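DUF4973 domain-containing protein (Bacteroides thetaiotaomicron, PDB 4QNI) is of unknown function but probably serves as an auxiliary nutrient-binding lipoprotein, built from two domains. Local coordinates at residues D73-L77 / A159-L163; D131-K135 / R230-K234; K279-E283 / D319-Q323. The contacts are given in a common frame with arbitrary orientation. Residues are numbered along the deposited sequence.

Contact 1 of 3, residues D73-L77 / A159-L163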
loop_
_atom_site.group_PDB
_atom_site.type_symbol
_atom_site.label_atom_id
_atom_site.label_comp_id
_atom_site.label_asym_id
_atom_site.label_seq_id
_atom_site.Cartn_x
_atom_site.Cartn_y
_atom_site.Cartn_z
ATOM N N ASP A 73 -7.872 -21.776 -20.536
ATOM C CA ASP A 73 -7.055 -22.004 -19.348
ATOM C C ASP A 73 -7.952 -22.361 -18.139
ATOM O O ASP A 73 -8.082 -21.590 -17.193
ATOM C CB ASP A 73 -6.176 -20.766 -19.062
ATOM C CG ASP A 73 -5.110 -20.965 -17.987
ATOM O OD1 ASP A 73 -5.006 -22.102 -17.433
ATOM O OD2 ASP A 73 -4.406 -19.994 -17.676
ATOM N N ALA A 74 -8.546 -23.550 -18.176
ATOM C CA ALA A 74 -9.410 -24.055 -17.105
ATOM C C ALA A 74 -8.618 -24.250 -15.791
ATOM O O ALA A 74 -9.181 -24.063 -14.714
ATOM C CB ALA A 74 -10.066 -25.354 -17.540
ATOM N N ASP A 75 -7.307 -24.518 -15.896
ATOM C CA ASP A 75 -6.398 -24.723 -14.751
ATOM C C ASP A 75 -6.331 -23.530 -13.848
ATOM O O ASP A 75 -6.578 -23.685 -12.663
ATOM C CB ASP A 75 -4.970 -25.081 -15.202
ATOM C CG ASP A 75 -4.788 -26.498 -15.665
ATOM O OD1 ASP A 75 -5.391 -27.408 -15.048
ATOM O OD2 ASP A 75 -3.999 -26.710 -16.609
ATOM N N THR A 76 -6.030 -22.339 -14.394
ATOM C CA THR A 76 -5.950 -21.099 -13.611
ATOM C C THR A 76 -7.314 -20.794 -12.957
ATOM O O THR A 76 -7.351 -20.376 -11.803
ATOM C CB THR A 76 -5.454 -19.954 -14.504
ATOM O OG1 THR A 76 -4.192 -20.333 -15.055
ATOM C CG2 THR A 76 -5.294 -18.640 -13.756
ATOM N N LEU A 77 -8.418 -21.020 -13.680
ATOM C CA LEU A 77 -9.753 -20.801 -13.131
ATOM C C LEU A 77 -9.984 -21.753 -11.952
ATOM O O LEU A 77 -10.466 -21.316 -10.906
ATOM C CB LEU A 77 -10.837 -20.989 -14.223
ATOM C CG LEU A 77 -12.296 -20.816 -13.793
ATOM C CD1 LEU A 77 -12.526 -19.489 -13.081
ATOM C CD2 LEU A 77 -13.223 -20.932 -14.984
ATOM N N ALA A 159 0.125 -12.769 -18.742
ATOM C CA ALA A 159 -0.060 -13.729 -19.831
ATOM C C ALA A 159 -1.367 -14.532 -19.672
ATOM O O ALA A 159 -1.649 -15.413 -20.481
ATOM C CB ALA A 159 1.135 -14.658 -19.895
ATOM N N LYS A 160 -2.182 -14.189 -18.665
ATOM C CA LYS A 160 -3.439 -14.866 -18.371
ATOM C C LYS A 160 -4.569 -13.879 -18.184
ATOM O O LYS A 160 -4.374 -12.822 -17.599
ATOM C CB LYS A 160 -3.282 -15.767 -17.129
ATOM C CG LYS A 160 -2.725 -17.135 -17.513
ATOM C CD LYS A 160 -1.858 -17.731 -16.452
ATOM C CE LYS A 160 -1.511 -19.171 -16.725
ATOM N NZ LYS A 160 -0.957 -19.390 -18.091
ATOM N N ALA A 161 -5.748 -14.223 -18.703
ATOM C CA ALA A 161 -6.935 -13.388 -18.627
ATOM C C ALA A 161 -8.154 -14.230 -18.167
ATOM O O ALA A 161 -8.616 -15.107 -18.906
ATOM C CB ALA A 161 -7.208 -12.738 -19.992
ATOM N N ILE A 162 -8.649 -13.973 -16.944
ATOM C CA ILE A 162 -9.824 -14.622 -16.385
ATOM C C ILE A 162 -10.924 -13.581 -16.520
ATOM O O ILE A 162 -10.975 -12.630 -15.740
ATOM C CB ILE A 162 -9.570 -15.118 -14.940
ATOM C CG1 ILE A 162 -8.321 -16.029 -14.818
ATOM C CG2 ILE A 162 -10.798 -15.781 -14.337
ATOM C CD1 ILE A 162 -8.121 -17.225 -15.871
ATOM N N LEU A 163 -11.734 -13.693 -17.604
ATOM C CA LEU A 163 -12.713 -12.661 -17.923
ATOM C C LEU A 163 -14.130 -12.961 -17.449
ATOM O O LEU A 163 -14.812 -13.829 -17.994
ATOM C CB LEU A 163 -12.736 -12.308 -19.432
ATOM C CG LEU A 163 -11.382 -12.191 -20.177
ATOM C CD1 LEU A 163 -11.582 -12.208 -21.693
ATOM C CD2 LEU A 163 -10.557 -10.977 -19.698
#
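Ile162 lies under the first turn of helix 74-85. Ile162 CD1 is 3.8 Å from Thr76 CG2, and Ile162 CG2 is 4.3 Å from Leu77 CD1. The helix starts at Asp73, the N-cap residue. Asp73 OD1 accepts the backbone N of Thr76 at 3.2 Å, and this bond caps the first turn. Asp73 OD2 takes the hydroxyl OG1 of Thr76 at 2.7 Å. Asp73 OD2 also forms a salt bridge with Lys160 NZ at 3.5 Å. Thr76 OG1 also lies 3.4 Å from Lys160 CE, so the end of the lysine chain passes beside the cap. The arrangement is the chain's one helix packed on the face of a beta sheet in the N-terminal domain, where the family of residues 73-77 belongs to the E-set clan. Strand 160-168 runs between strands 24-30 and 135-142 in that sheet. Lys160 and Ile162, two residues apart on the strand, turn CB toward the helix. Ala161, between them, points away and packs on Phe15 of the second subunit. Ile162 also touches Val137 and Pro139 of strand 135-142, while Leu77 reaches Tyr93 and Asp95 of strand 93-95.

Contact 2 of 3, residues D131-K135 / R230-K234. With EDO (1,2-ethanediol), chain G.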
loop_
_atom_site.group_PDB
_atom_site.type_symbol
_atom_site.label_atom_id
_atom_site.label_comp_id
_atom_site.label_asym_id
_atom_site.label_seq_id
_atom_site.Cartn_x
_atom_site.Cartn_y
_atom_site.Cartn_z
ATOM N N ASP A 131 -27.874 -18.198 -18.366
ATOM C CA ASP A 131 -28.322 -18.066 -16.995
ATOM C C ASP A 131 -27.181 -17.382 -16.266
ATOM O O ASP A 131 -26.138 -17.996 -16.021
ATOM C CB ASP A 131 -28.676 -19.441 -16.380
ATOM C CG ASP A 131 -29.348 -19.342 -15.010
ATOM O OD1 ASP A 131 -29.193 -18.294 -14.337
ATOM O OD2 ASP A 131 -30.060 -20.287 -14.628
HETATM N N MSE A 132 -27.344 -16.093 -15.984
HETATM C CA MSE A 132 -26.304 -15.284 -15.354
HETATM C C MSE A 132 -26.115 -15.612 -13.855
HETATM O O MSE A 132 -25.187 -15.077 -13.228
HETATM C CB MSE A 132 -26.552 -13.789 -15.597
HETATM C CG MSE A 132 -26.299 -13.376 -17.059
HETATM SE SE MSE A 132 -24.406 -13.583 -17.567
HETATM C CE MSE A 132 -23.658 -12.161 -16.513
ATOM N N SER A 133 -26.922 -16.567 -13.327
ATOM C CA SER A 133 -26.830 -17.127 -11.965
ATOM C C SER A 133 -25.505 -17.831 -11.800
ATOM O O SER A 133 -24.948 -17.886 -10.707
ATOM C CB SER A 133 -27.954 -18.123 -11.722
ATOM O OG SER A 133 -28.937 -17.451 -10.971
ATOM N N GLU A 134 -25.024 -18.404 -12.905
ATOM C CA GLU A 134 -23.704 -19.002 -13.025
ATOM C C GLU A 134 -22.794 -17.835 -13.201
ATOM O O GLU A 134 -23.101 -16.937 -13.993
ATOM C CB GLU A 134 -23.637 -19.960 -14.240
ATOM C CG GLU A 134 -24.777 -20.956 -14.370
ATOM C CD GLU A 134 -24.928 -21.959 -13.246
ATOM O OE1 GLU A 134 -23.900 -22.396 -12.678
ATOM O OE2 GLU A 134 -26.089 -22.291 -12.916
ATOM N N LYS A 135 -21.721 -17.766 -12.449
ATOM C CA LYS A 135 -20.832 -16.601 -12.556
ATOM C C LYS A 135 -19.876 -16.895 -13.723
ATOM O O LYS A 135 -18.729 -17.290 -13.511
ATOM C CB LYS A 135 -20.132 -16.376 -11.196
ATOM C CG LYS A 135 -21.115 -16.058 -10.037
ATOM C CD LYS A 135 -20.569 -16.399 -8.629
ATOM C CE LYS A 135 -19.272 -15.706 -8.268
ATOM N NZ LYS A 135 -18.968 -15.870 -6.819
ATOM N N ARG A 230 -28.571 -18.766 -4.157
ATOM C CA ARG A 230 -28.934 -17.710 -5.142
ATOM C C ARG A 230 -30.096 -18.065 -6.064
ATOM O O ARG A 230 -31.061 -17.306 -6.200
ATOM C CB ARG A 230 -27.759 -17.488 -6.149
ATOM C CG ARG A 230 -26.557 -16.771 -5.679
ATOM C CD ARG A 230 -25.632 -16.355 -6.801
ATOM N NE ARG A 230 -25.177 -17.398 -7.719
ATOM C CZ ARG A 230 -24.165 -18.231 -7.485
ATOM N NH1 ARG A 230 -23.554 -18.232 -6.309
ATOM N NH2 ARG A 230 -23.805 -19.113 -8.400
ATOM N N ARG A 231 -29.893 -19.186 -6.809
ATOM C CA ARG A 231 -30.707 -19.688 -7.924
ATOM C C ARG A 231 -32.184 -19.892 -7.544
ATOM O O ARG A 231 -33.055 -19.821 -8.415
ATOM C CB ARG A 231 -30.081 -20.977 -8.497
ATOM C CG ARG A 231 -28.658 -20.767 -9.066
ATOM C CD ARG A 231 -27.947 -22.093 -9.294
ATOM N NE ARG A 231 -26.599 -21.976 -9.862
ATOM C CZ ARG A 231 -25.475 -21.828 -9.151
ATOM N NH1 ARG A 231 -25.527 -21.679 -7.831
ATOM N NH2 ARG A 231 -24.292 -21.781 -9.766
ATOM N N LYS A 232 -32.463 -20.091 -6.250
ATOM C CA LYS A 232 -33.822 -20.234 -5.733
ATOM C C LYS A 232 -34.526 -18.857 -5.640
ATOM O O LYS A 232 -35.744 -18.813 -5.476
ATOM C CB LYS A 232 -33.778 -20.889 -4.324
ATOM C CG LYS A 232 -34.181 -22.361 -4.254
ATOM C CD LYS A 232 -34.225 -22.911 -2.797
ATOM C CE LYS A 232 -35.538 -22.666 -2.056
ATOM N NZ LYS A 232 -35.669 -23.500 -0.823
ATOM N N TYR A 233 -33.765 -17.742 -5.742
ATOM C CA TYR A 233 -34.302 -16.394 -5.522
ATOM C C TYR A 233 -34.138 -15.387 -6.703
ATOM O O TYR A 233 -33.858 -14.208 -6.452
ATOM C CB TYR A 233 -33.649 -15.831 -4.248
ATOM C CG TYR A 233 -33.865 -16.740 -3.057
ATOM C CD1 TYR A 233 -35.089 -16.766 -2.387
ATOM C CD2 TYR A 233 -32.867 -17.615 -2.629
ATOM C CE1 TYR A 233 -35.307 -17.620 -1.313
ATOM C CE2 TYR A 233 -33.077 -18.478 -1.553
ATOM C CZ TYR A 233 -34.300 -18.481 -0.904
ATOM O OH TYR A 233 -34.528 -19.333 0.149
ATOM N N LYS A 234 -34.418 -15.810 -7.960
ATOM C CA LYS A 234 -34.324 -14.884 -9.105
ATOM C C LYS A 234 -35.646 -14.145 -9.368
ATOM O O LYS A 234 -36.689 -14.772 -9.604
ATOM C CB LYS A 234 -33.863 -15.595 -10.385
ATOM C CG LYS A 234 -32.459 -16.184 -10.254
ATOM C CD LYS A 234 -32.210 -17.256 -11.294
ATOM C CE LYS A 234 -31.776 -16.693 -12.623
ATOM N NZ LYS A 234 -31.800 -17.752 -13.648
HETATM C C1 EDO G . -32.882 -16.684 -16.671
HETATM O O1 EDO G . -31.649 -16.219 -16.139
HETATM C C2 EDO G . -32.681 -17.253 -18.093
HETATM O O2 EDO G . -32.170 -18.580 -18.014
#
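Residues 131-135 form a type I beta turn from Asp131 to Glu134, and 230-234 pass through a short 3-10 segment at 231-232. The two backbones come nearest at Ser133 and Arg231, whose CA atoms are 6.2 Å apart. Within the 131-134 turn, Asp131 OD1, an oxygen whose position is less certain, accepts Ser133 N at 3.0 Å, which makes an Asx turn. The backbone oxygen of Ser133 is met by Arg230. Arg230 NH2 donates to Ser133 O at 2.9 Å, and Arg230 NE adds a weak bond to it at 3.0 Å. This loop-to-loop contact joins the turn before strand 135-142 of the N-terminal domain to the loop leading into strand 234-240 of the C-terminal domain, so it is part of the interface between domains. Arg231 and Glu134 form a two-pronged salt bridge: Arg231 NH2 to Glu134 OE1 is 3.0 Å and Arg231 NE to Glu134 OE2 is 3.1 Å. Lys234 NZ pairs with Asp131 OD1 at 2.8 Å. Lys234 NZ also donates to O1 of a 1,2-ethanediol at 2.9 Å, probably a crystallisation additive. Lys135 CD lies over one face of the Arg230 guanidinium, while its NZ bonds to Leu91 O and Tyr85 OH.

Contact 3 of 3, residues K279-E283 / D319-Q323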
loop_
_atom_site.group_PDB
_atom_site.type_symbol
_atom_site.label_atom_id
_atom_site.label_comp_id
_atom_site.label_asym_id
_atom_site.label_seq_id
_atom_site.Cartn_x
_atom_site.Cartn_y
_atom_site.Cartn_z
ATOM N N LYS A 279 -16.983 17.464 -16.587
ATOM C CA LYS A 279 -16.742 17.049 -17.973
ATOM C C LYS A 279 -18.057 17.184 -18.771
ATOM O O LYS A 279 -18.843 16.239 -18.792
ATOM C CB LYS A 279 -16.163 15.609 -18.051
ATOM C CG LYS A 279 -15.098 15.250 -17.013
ATOM C CD LYS A 279 -14.466 13.869 -17.280
ATOM C CE LYS A 279 -14.727 12.816 -16.218
ATOM N NZ LYS A 279 -14.261 11.458 -16.647
ATOM N N PRO A 280 -18.330 18.330 -19.446
ATOM C CA PRO A 280 -19.609 18.469 -20.173
ATOM C C PRO A 280 -19.776 17.499 -21.351
ATOM O O PRO A 280 -20.875 17.399 -21.876
ATOM C CB PRO A 280 -19.622 19.934 -20.626
ATOM C CG PRO A 280 -18.220 20.341 -20.624
ATOM C CD PRO A 280 -17.528 19.562 -19.548
ATOM N N TYR A 281 -18.725 16.760 -21.736
ATOM C CA TYR A 281 -18.842 15.728 -22.783
ATOM C C TYR A 281 -19.342 14.406 -22.194
ATOM O O TYR A 281 -19.613 13.469 -22.937
ATOM C CB TYR A 281 -17.509 15.493 -23.507
ATOM C CG TYR A 281 -16.369 15.126 -22.591
ATOM C CD1 TYR A 281 -16.248 13.837 -22.079
ATOM C CD2 TYR A 281 -15.388 16.055 -22.263
ATOM C CE1 TYR A 281 -15.197 13.491 -21.238
ATOM C CE2 TYR A 281 -14.311 15.708 -21.451
ATOM C CZ TYR A 281 -14.218 14.422 -20.944
ATOM O OH TYR A 281 -13.149 14.050 -20.167
ATOM N N LEU A 282 -19.385 14.310 -20.867
ATOM C CA LEU A 282 -19.793 13.112 -20.159
ATOM C C LEU A 282 -21.285 13.187 -19.840
ATOM O O LEU A 282 -21.775 14.176 -19.302
ATOM C CB LEU A 282 -18.934 12.942 -18.900
ATOM C CG LEU A 282 -19.160 11.698 -18.051
ATOM C CD1 LEU A 282 -18.639 10.442 -18.746
ATOM C CD2 LEU A 282 -18.528 11.878 -16.666
ATOM N N GLU A 283 -22.008 12.146 -20.229
ATOM C CA GLU A 283 -23.445 12.064 -20.040
ATOM C C GLU A 283 -23.769 10.977 -19.007
ATOM O O GLU A 283 -23.284 9.852 -19.115
ATOM C CB GLU A 283 -24.100 11.776 -21.406
ATOM C CG GLU A 283 -25.575 11.406 -21.384
ATOM C CD GLU A 283 -26.128 11.001 -22.739
ATOM O OE1 GLU A 283 -25.448 10.238 -23.464
ATOM O OE2 GLU A 283 -27.244 11.453 -23.081
ATOM N N ASP A 319 -22.400 6.036 -17.193
ATOM C CA ASP A 319 -21.698 7.195 -17.713
ATOM C C ASP A 319 -21.253 6.932 -19.099
ATOM O O ASP A 319 -20.569 5.943 -19.363
ATOM C CB ASP A 319 -20.523 7.588 -16.809
ATOM C CG ASP A 319 -20.980 7.896 -15.397
ATOM O OD1 ASP A 319 -21.958 8.667 -15.244
ATOM O OD2 ASP A 319 -20.447 7.270 -14.454
ATOM N N ILE A 320 -21.682 7.817 -20.002
ATOM C CA ILE A 320 -21.400 7.760 -21.427
ATOM C C ILE A 320 -20.486 8.906 -21.770
ATOM O O ILE A 320 -20.864 10.066 -21.634
ATOM C CB ILE A 320 -22.714 7.793 -22.270
ATOM C CG1 ILE A 320 -23.862 6.886 -21.708
ATOM C CG2 ILE A 320 -22.449 7.584 -23.763
ATOM C CD1 ILE A 320 -23.675 5.406 -21.712
ATOM N N ASN A 321 -19.275 8.576 -22.197
ATOM C CA ASN A 321 -18.269 9.545 -22.623
ATOM C C ASN A 321 -18.472 9.746 -24.100
ATOM O O ASN A 321 -18.053 8.890 -24.872
ATOM C CB ASN A 321 -16.851 9.003 -22.303
ATOM C CG ASN A 321 -15.690 9.882 -22.729
ATOM O OD1 ASN A 321 -15.813 10.775 -23.573
ATOM N ND2 ASN A 321 -14.525 9.645 -22.141
ATOM N N THR A 322 -19.103 10.850 -24.511
ATOM C CA THR A 322 -19.372 11.108 -25.934
ATOM C C THR A 322 -18.084 11.414 -26.778
ATOM O O THR A 322 -18.212 11.700 -27.976
ATOM C CB THR A 322 -20.410 12.204 -26.104
ATOM O OG1 THR A 322 -19.848 13.433 -25.655
ATOM C CG2 THR A 322 -21.704 11.903 -25.369
ATOM N N GLN A 323 -16.859 11.277 -26.191
ATOM C CA GLN A 323 -15.598 11.447 -26.950
ATOM C C GLN A 323 -15.223 10.100 -27.651
ATOM O O GLN A 323 -14.103 9.923 -28.158
ATOM C CB GLN A 323 -14.437 11.993 -26.087
ATOM C CG GLN A 323 -14.595 13.463 -25.689
ATOM C CD GLN A 323 -13.427 13.993 -24.888
ATOM O OE1 GLN A 323 -12.773 13.272 -24.106
ATOM N NE2 GLN A 323 -13.166 15.287 -25.049
#
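Lys279 opens a type I beta turn that ends at Leu282, closed by Leu282 N to Lys279 O at 2.9 Å. Pro280 and Tyr281 are its two central residues. Tyr281 O accepts both Thr322 N at 3.1 Å and Thr322 OG1 at 2.7 Å. Gln323 CG lies 4.2 Å from the centroid of the Tyr281 ring, over its face, in a CH-pi contact. Gln323 N is held by Asn321 OD1 at 2.9 Å in an Asx turn. Leu282 pairs with Asn321 as a non-hydrogen-bonded antiparallel pair, and Leu282 CD1 reaches Asp319 CB at 3.9 Å. Glu283 and Ile320 form the next, hydrogen-bonded pair, with Glu283 N to Ile320 O at 2.8 Å and Ile320 N to Glu283 O at 2.7 Å. Glu283 OE1 makes a salt bridge to Arg285. These pairs lie at the open end of the hairpin of strands 282-298 and 306-321, inside the large antiparallel sheet. Tyr227 of the second subunit meets the Tyr281 ring edge-to-face, and residues 330-332 run beside Asp319 and Asn321.

In the fold
Contact 1 lies within the N-terminal domain, contact 2 bridges the two domains, and contact 3 lies at the open end of a hairpin inside the large C-terminal sheet. Contacts 1 and 2 are 23 Å apart between centres, and about 7 Å between nearest atoms. Contact 3 is 33 Å from each of them by centres. Strand 135-142 links the first two: it pairs with strand 160-168 of contact 1 and follows the turn of contact 2. Their segments alternate along the chain, so strand 160-168 joins the N-terminal sheet before the loop at 230-234 comes back to the turn at 131-135. Contact 3 comes later, in series with both. Contacts 1 and 3 both touch the second subunit, so each domain takes part in the assembly.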